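Local coordinates for protein SusD homolog (Bacteroides thetaiotaomicron, PDB 3EHM) that probably binds mucin O-glycans as a SusD-family lipoprotein of the outer membrane, serving glycan utilization by a human gut symbiont, at residues Ala79-Phe83 and Ala472-Ile476; Gln33-Ile39 and Pro338-Phe342. One frame throughout, in Å; residues are numbered along the deposited sequence.

Contact 1 of 2, residues Ala79-Phe83 and Ala472-Ile476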
loop_
_atom_site.group_PDB
_atom_site.type_symbol
_atom_site.label_atom_id
_atom_site.label_comp_id
_atom_site.label_asym_id
_atom_site.label_seq_id
_atom_site.Cartn_x
_atom_site.Cartn_y
_atom_site.Cartn_z
ATOM N N ALA A 79 3.121 11.230 11.366
ATOM C CA ALA A 79 4.268 10.340 11.572
ATOM C C ALA A 79 4.233 9.773 12.985
ATOM O O ALA A 79 4.594 8.617 13.217
ATOM C CB ALA A 79 5.574 11.088 11.338
ATOM N N ASN A 80 3.791 10.590 13.932
ATOM C CA ASN A 80 3.706 10.142 15.311
ATOM C C ASN A 80 2.263 10.025 15.779
ATOM O O ASN A 80 1.944 10.209 16.954
ATOM C CB ASN A 80 4.521 11.060 16.213
ATOM C CG ASN A 80 6.008 10.842 16.039
ATOM O OD1 ASN A 80 6.662 10.221 16.881
ATOM N ND2 ASN A 80 6.546 11.325 14.927
ATOM N N TRP A 81 1.402 9.725 14.813
ATOM C CA TRP A 81 -0.016 9.488 15.039
ATOM C C TRP A 81 -0.845 10.676 15.515
ATOM O O TRP A 81 -1.911 10.490 16.097
ATOM C CB TRP A 81 -0.176 8.324 16.026
ATOM C CG TRP A 81 0.621 7.082 15.683
ATOM C CD1 TRP A 81 1.774 7.013 14.947
ATOM C CD2 TRP A 81 0.376 5.754 16.159
ATOM N NE1 TRP A 81 2.263 5.726 14.943
ATOM C CE2 TRP A 81 1.423 4.933 15.680
ATOM C CE3 TRP A 81 -0.626 5.177 16.949
ATOM C CZ2 TRP A 81 1.495 3.564 15.967
ATOM C CZ3 TRP A 81 -0.554 3.814 17.234
ATOM C CH2 TRP A 81 0.501 3.025 16.742
ATOM N N ASN A 82 -0.364 11.892 15.276
ATOM C CA ASN A 82 -1.116 13.078 15.671
ATOM C C ASN A 82 -1.857 13.529 14.414
ATOM O O ASN A 82 -1.326 14.285 13.596
ATOM C CB ASN A 82 -0.168 14.174 16.163
ATOM C CG ASN A 82 -0.900 15.313 16.845
ATOM O OD1 ASN A 82 -0.280 16.210 17.421
ATOM N ND2 ASN A 82 -2.224 15.284 16.781
ATOM N N PHE A 83 -3.086 13.049 14.262
ATOM C CA PHE A 83 -3.888 13.358 13.086
ATOM C C PHE A 83 -4.567 14.724 13.142
ATOM O O PHE A 83 -5.777 14.826 13.345
ATOM C CB PHE A 83 -4.925 12.251 12.872
ATOM C CG PHE A 83 -4.327 10.870 12.722
ATOM C CD1 PHE A 83 -3.011 10.703 12.290
ATOM C CD2 PHE A 83 -5.094 9.735 12.972
ATOM C CE1 PHE A 83 -2.471 9.423 12.106
ATOM C CE2 PHE A 83 -4.564 8.450 12.789
ATOM C CZ PHE A 83 -3.252 8.297 12.356
ATOM N N ALA A 472 2.459 7.647 21.151
ATOM C CA ALA A 472 1.692 7.662 19.902
ATOM C C ALA A 472 0.324 6.977 19.974
ATOM O O ALA A 472 -0.679 7.550 19.546
ATOM C CB ALA A 472 2.527 7.053 18.766
ATOM N N PRO A 473 0.260 5.744 20.505
ATOM C CA PRO A 473 -1.033 5.057 20.589
ATOM C C PRO A 473 -2.091 5.872 21.333
ATOM O O PRO A 473 -3.265 5.875 20.961
ATOM C CB PRO A 473 -0.683 3.755 21.306
ATOM C CG PRO A 473 0.718 3.484 20.810
ATOM C CD PRO A 473 1.352 4.855 20.943
ATOM N N GLY A 474 -1.664 6.568 22.381
ATOM C CA GLY A 474 -2.591 7.371 23.155
ATOM C C GLY A 474 -3.217 8.490 22.347
ATOM O O GLY A 474 -4.343 8.907 22.626
ATOM N N ARG A 475 -2.493 8.977 21.341
ATOM C CA ARG A 475 -2.987 10.060 20.500
ATOM C C ARG A 475 -4.183 9.673 19.636
ATOM O O ARG A 475 -4.936 10.545 19.197
ATOM C CB ARG A 475 -1.864 10.596 19.601
ATOM C CG ARG A 475 -0.702 11.203 20.360
ATOM C CD ARG A 475 0.232 12.008 19.460
ATOM N NE ARG A 475 1.302 12.614 20.251
ATOM C CZ ARG A 475 2.530 12.117 20.373
ATOM N NH1 ARG A 475 2.868 11.003 19.739
ATOM N NH2 ARG A 475 3.415 12.719 21.163
ATOM N N ILE A 476 -4.366 8.381 19.381
ATOM C CA ILE A 476 -5.500 7.955 18.562
ATOM C C ILE A 476 -6.557 7.217 19.368
ATOM O O ILE A 476 -7.537 6.729 18.808
ATOM C CB ILE A 476 -5.066 7.040 17.399
ATOM C CG1 ILE A 476 -4.489 5.737 17.951
ATOM C CG2 ILE A 476 -4.072 7.770 16.517
ATOM C CD1 ILE A 476 -4.192 4.703 16.882
HETATM O O HOH W 1 -4.550 11.421 16.152
#
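Ala79 lies in a short 3-10 turn ahead of the contact, and Asn80 makes the first polar link: its O accepts a weak hydrogen bond from Arg475 NH1 at 3.0 Å, although the stronger partner of this guanidinium is Asp469, in a salt bridge. Trp81, with a left-handed backbone (phi/psi 66/22), turns its indole against the helical turn 472-475. Ala472 CB sits over one face, 3.6 Å from the centroid of the five-membered ring, a CH-pi contact, while Pro473 CG lies 3.8 Å from Trp81 CZ3 and Ile476 CD1 3.6 Å from Trp81 CE3. Trp81 NE1 is hydrogen-bonded to Thr313. Asn82 CB brushes Arg475 CD at 4.0 Å. A water donates to Trp81 O (2.8 Å) and Arg475 O (3.2 Å) and accepts from Phe83 N (2.9 Å), joining the backbones; Phe83 CE2 reaches Ile476 CG2 at 3.8 Å. The loop before helix 85-110 thus packs on a short helical turn in the C-terminal part of the chain, joined by one indole and a bridging water, within the SusD-like fold.

Contact 2 of 2, residues Gln33-Ile39 and Pro338-Phe342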
loop_
_atom_site.group_PDB
_atom_site.type_symbol
_atom_site.label_atom_id
_atom_site.label_comp_id
_atom_site.label_asym_id
_atom_site.label_seq_id
_atom_site.Cartn_x
_atom_site.Cartn_y
_atom_site.Cartn_z
ATOM N N GLN A 33 -3.621 9.640 -13.410
ATOM C CA GLN A 33 -2.589 8.631 -13.227
ATOM C C GLN A 33 -1.497 9.051 -12.252
ATOM O O GLN A 33 -0.993 8.233 -11.482
ATOM C CB GLN A 33 -1.972 8.275 -14.580
ATOM C CG GLN A 33 -2.981 7.688 -15.547
ATOM C CD GLN A 33 -2.414 7.509 -16.935
ATOM O OE1 GLN A 33 -1.686 6.556 -17.204
ATOM N NE2 GLN A 33 -2.739 8.439 -17.826
ATOM N N GLN A 34 -1.129 10.324 -12.284
ATOM C CA GLN A 34 -0.093 10.820 -11.389
ATOM C C GLN A 34 -0.610 10.995 -9.965
ATOM O O GLN A 34 0.175 11.203 -9.045
ATOM C CB GLN A 34 0.437 12.158 -11.894
ATOM C CG GLN A 34 1.047 12.086 -13.275
ATOM C CD GLN A 34 1.367 13.456 -13.816
ATOM O OE1 GLN A 34 2.275 14.128 -13.330
ATOM N NE2 GLN A 34 0.611 13.887 -14.821
ATOM N N ARG A 35 -1.927 10.911 -9.791
ATOM C CA ARG A 35 -2.546 11.085 -8.476
ATOM C C ARG A 35 -2.803 9.806 -7.681
ATOM O O ARG A 35 -2.900 9.852 -6.453
ATOM C CB ARG A 35 -3.877 11.831 -8.621
ATOM C CG ARG A 35 -3.750 13.248 -9.140
ATOM C CD ARG A 35 -3.019 14.135 -8.156
ATOM N NE ARG A 35 -2.979 15.514 -8.626
ATOM C CZ ARG A 35 -2.559 16.540 -7.895
ATOM N NH1 ARG A 35 -2.141 16.342 -6.652
ATOM N NH2 ARG A 35 -2.560 17.764 -8.411
ATOM N N VAL A 36 -2.943 8.674 -8.367
ATOM C CA VAL A 36 -3.202 7.406 -7.680
ATOM C C VAL A 36 -2.237 7.270 -6.505
ATOM O O VAL A 36 -2.646 7.021 -5.372
ATOM C CB VAL A 36 -3.045 6.224 -8.647
ATOM C CG1 VAL A 36 -3.267 4.906 -7.911
ATOM C CG2 VAL A 36 -4.044 6.374 -9.789
ATOM N N ILE A 37 -0.953 7.425 -6.806
ATOM C CA ILE A 37 0.116 7.413 -5.818
ATOM C C ILE A 37 0.895 8.644 -6.274
ATOM O O ILE A 37 1.475 8.643 -7.360
ATOM C CB ILE A 37 1.000 6.158 -5.921
ATOM C CG1 ILE A 37 0.165 4.903 -5.642
ATOM C CG2 ILE A 37 2.134 6.251 -4.909
ATOM C CD1 ILE A 37 0.973 3.616 -5.635
ATOM N N PRO A 38 0.908 9.706 -5.451
ATOM C CA PRO A 38 1.576 10.987 -5.717
ATOM C C PRO A 38 2.937 10.972 -6.392
ATOM O O PRO A 38 3.906 10.464 -5.843
ATOM C CB PRO A 38 1.648 11.642 -4.336
ATOM C CG PRO A 38 0.507 11.043 -3.605
ATOM C CD PRO A 38 0.554 9.606 -4.024
ATOM N N ILE A 39 2.989 11.562 -7.584
ATOM C CA ILE A 39 4.217 11.683 -8.355
ATOM C C ILE A 39 3.971 12.769 -9.395
ATOM O O ILE A 39 2.835 12.976 -9.826
ATOM C CB ILE A 39 4.596 10.363 -9.058
ATOM C CG1 ILE A 39 5.994 10.496 -9.671
ATOM C CG2 ILE A 39 3.575 10.027 -10.131
ATOM C CD1 ILE A 39 6.596 9.180 -10.121
ATOM N N PRO A 338 10.232 3.876 -10.934
ATOM C CA PRO A 338 8.772 3.883 -10.988
ATOM C C PRO A 338 8.115 3.726 -9.622
ATOM O O PRO A 338 8.786 3.528 -8.610
ATOM C CB PRO A 338 8.470 2.693 -11.882
ATOM C CG PRO A 338 9.505 1.705 -11.438
ATOM C CD PRO A 338 10.768 2.548 -11.289
ATOM N N LEU A 339 6.793 3.853 -9.615
ATOM C CA LEU A 339 5.985 3.646 -8.422
ATOM C C LEU A 339 5.067 2.536 -8.913
ATOM O O LEU A 339 4.596 2.581 -10.050
ATOM C CB LEU A 339 5.188 4.898 -8.056
ATOM C CG LEU A 339 6.021 6.019 -7.425
ATOM C CD1 LEU A 339 5.104 7.127 -6.930
ATOM C CD2 LEU A 339 6.830 5.461 -6.264
ATOM N N TYR A 340 4.824 1.539 -8.073
ATOM C CA TYR A 340 4.012 0.399 -8.476
ATOM C C TYR A 340 2.582 0.383 -7.952
ATOM O O TYR A 340 2.348 0.580 -6.762
ATOM C CB TYR A 340 4.716 -0.884 -8.042
ATOM C CG TYR A 340 6.129 -1.005 -8.556
ATOM C CD1 TYR A 340 6.387 -1.510 -9.829
ATOM C CD2 TYR A 340 7.210 -0.618 -7.767
ATOM C CE1 TYR A 340 7.688 -1.634 -10.301
ATOM C CE2 TYR A 340 8.516 -0.734 -8.228
ATOM C CZ TYR A 340 8.746 -1.245 -9.493
ATOM O OH TYR A 340 10.038 -1.388 -9.942
ATOM N N TRP A 341 1.639 0.131 -8.858
ATOM C CA TRP A 341 0.218 0.051 -8.525
ATOM C C TRP A 341 -0.157 -1.402 -8.231
ATOM O O TRP A 341 -0.863 -1.694 -7.259
ATOM C CB TRP A 341 -0.641 0.525 -9.700
ATOM C CG TRP A 341 -0.630 1.998 -9.977
ATOM C CD1 TRP A 341 0.149 2.952 -9.385
ATOM C CD2 TRP A 341 -1.418 2.675 -10.961
ATOM N NE1 TRP A 341 -0.105 4.184 -9.945
ATOM C CE2 TRP A 341 -1.063 4.040 -10.915
ATOM C CE3 TRP A 341 -2.389 2.257 -11.879
ATOM C CZ2 TRP A 341 -1.647 4.993 -11.754
ATOM C CZ3 TRP A 341 -2.970 3.202 -12.713
ATOM C CH2 TRP A 341 -2.596 4.556 -12.645
ATOM N N PHE A 342 0.306 -2.308 -9.086
ATOM C CA PHE A 342 0.002 -3.726 -8.916
ATOM C C PHE A 342 1.032 -4.572 -9.659
ATOM O O PHE A 342 1.291 -4.344 -10.838
ATOM C CB PHE A 342 -1.404 -4.023 -9.451
ATOM C CG PHE A 342 -2.049 -5.237 -8.831
ATOM C CD1 PHE A 342 -1.510 -6.505 -9.019
ATOM C CD2 PHE A 342 -3.189 -5.106 -8.043
ATOM C CE1 PHE A 342 -2.098 -7.629 -8.428
ATOM C CE2 PHE A 342 -3.785 -6.222 -7.448
ATOM C CZ PHE A 342 -3.235 -7.485 -7.642
HETATM O O HOH W 2 0.505 7.109 -9.477
#
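Helix 23-36 ends here and its chain runs on into an extended segment, with Ile39 N hydrogen-bonded to Gln34 O at 3.2 Å, while Leu339 and Tyr340 belong to a strand that turns a corner at Trp341. This strand pairs antiparallel with 246-248, and Trp341 and Phe342 both face Ala246, a classic beta bulge. The closest CA atoms, those of Ile37 and Leu339, are 7.4 Å apart, and no direct hydrogen bond crosses; side chains and one water span the gap. Leu339 CD1 lies 3.7 Å from Ile37 CG2 and 3.9 Å from Ile39 CB; Ile37 CD1 is 3.9 Å from Trp341 CD1. Val36 covers one indole face, its CG1 3.9 Å from the five-membered ring centroid in a CH-pi contact, and helix 116-140 supplies Ile131 to both Val36 and Trp341. Gln33 O meets the ring edge, 3.3 Å from Trp341 CZ2. A water completes the join, donating to Gln33 O at 2.7 Å and accepting from Ile37 N at 3.1 Å and Trp341 NE1 at 3.0 Å.

From the N terminus, the chain leaves helix 23-36 through 33-39, the first half of contact 2, then passes helix 47-57 and strand 67-69 to the loop 79-83, where contact 1 opens. A long run rich in helices follows before 338-342 returns to 33-39 and closes contact 2 across 298 intervening residues. Contact 1 closes later, when 472-476 meets 79-83 after 388 residues. The segments therefore alternate, and the two loops cross. Contact 2 joins the first helix, 23-36, to a two-stranded sheet near the middle of the molecule; contact 1 ties an early loop to the C-terminal region. Their centres lie 26 Å apart and their nearest atoms about 15 Å, without touching.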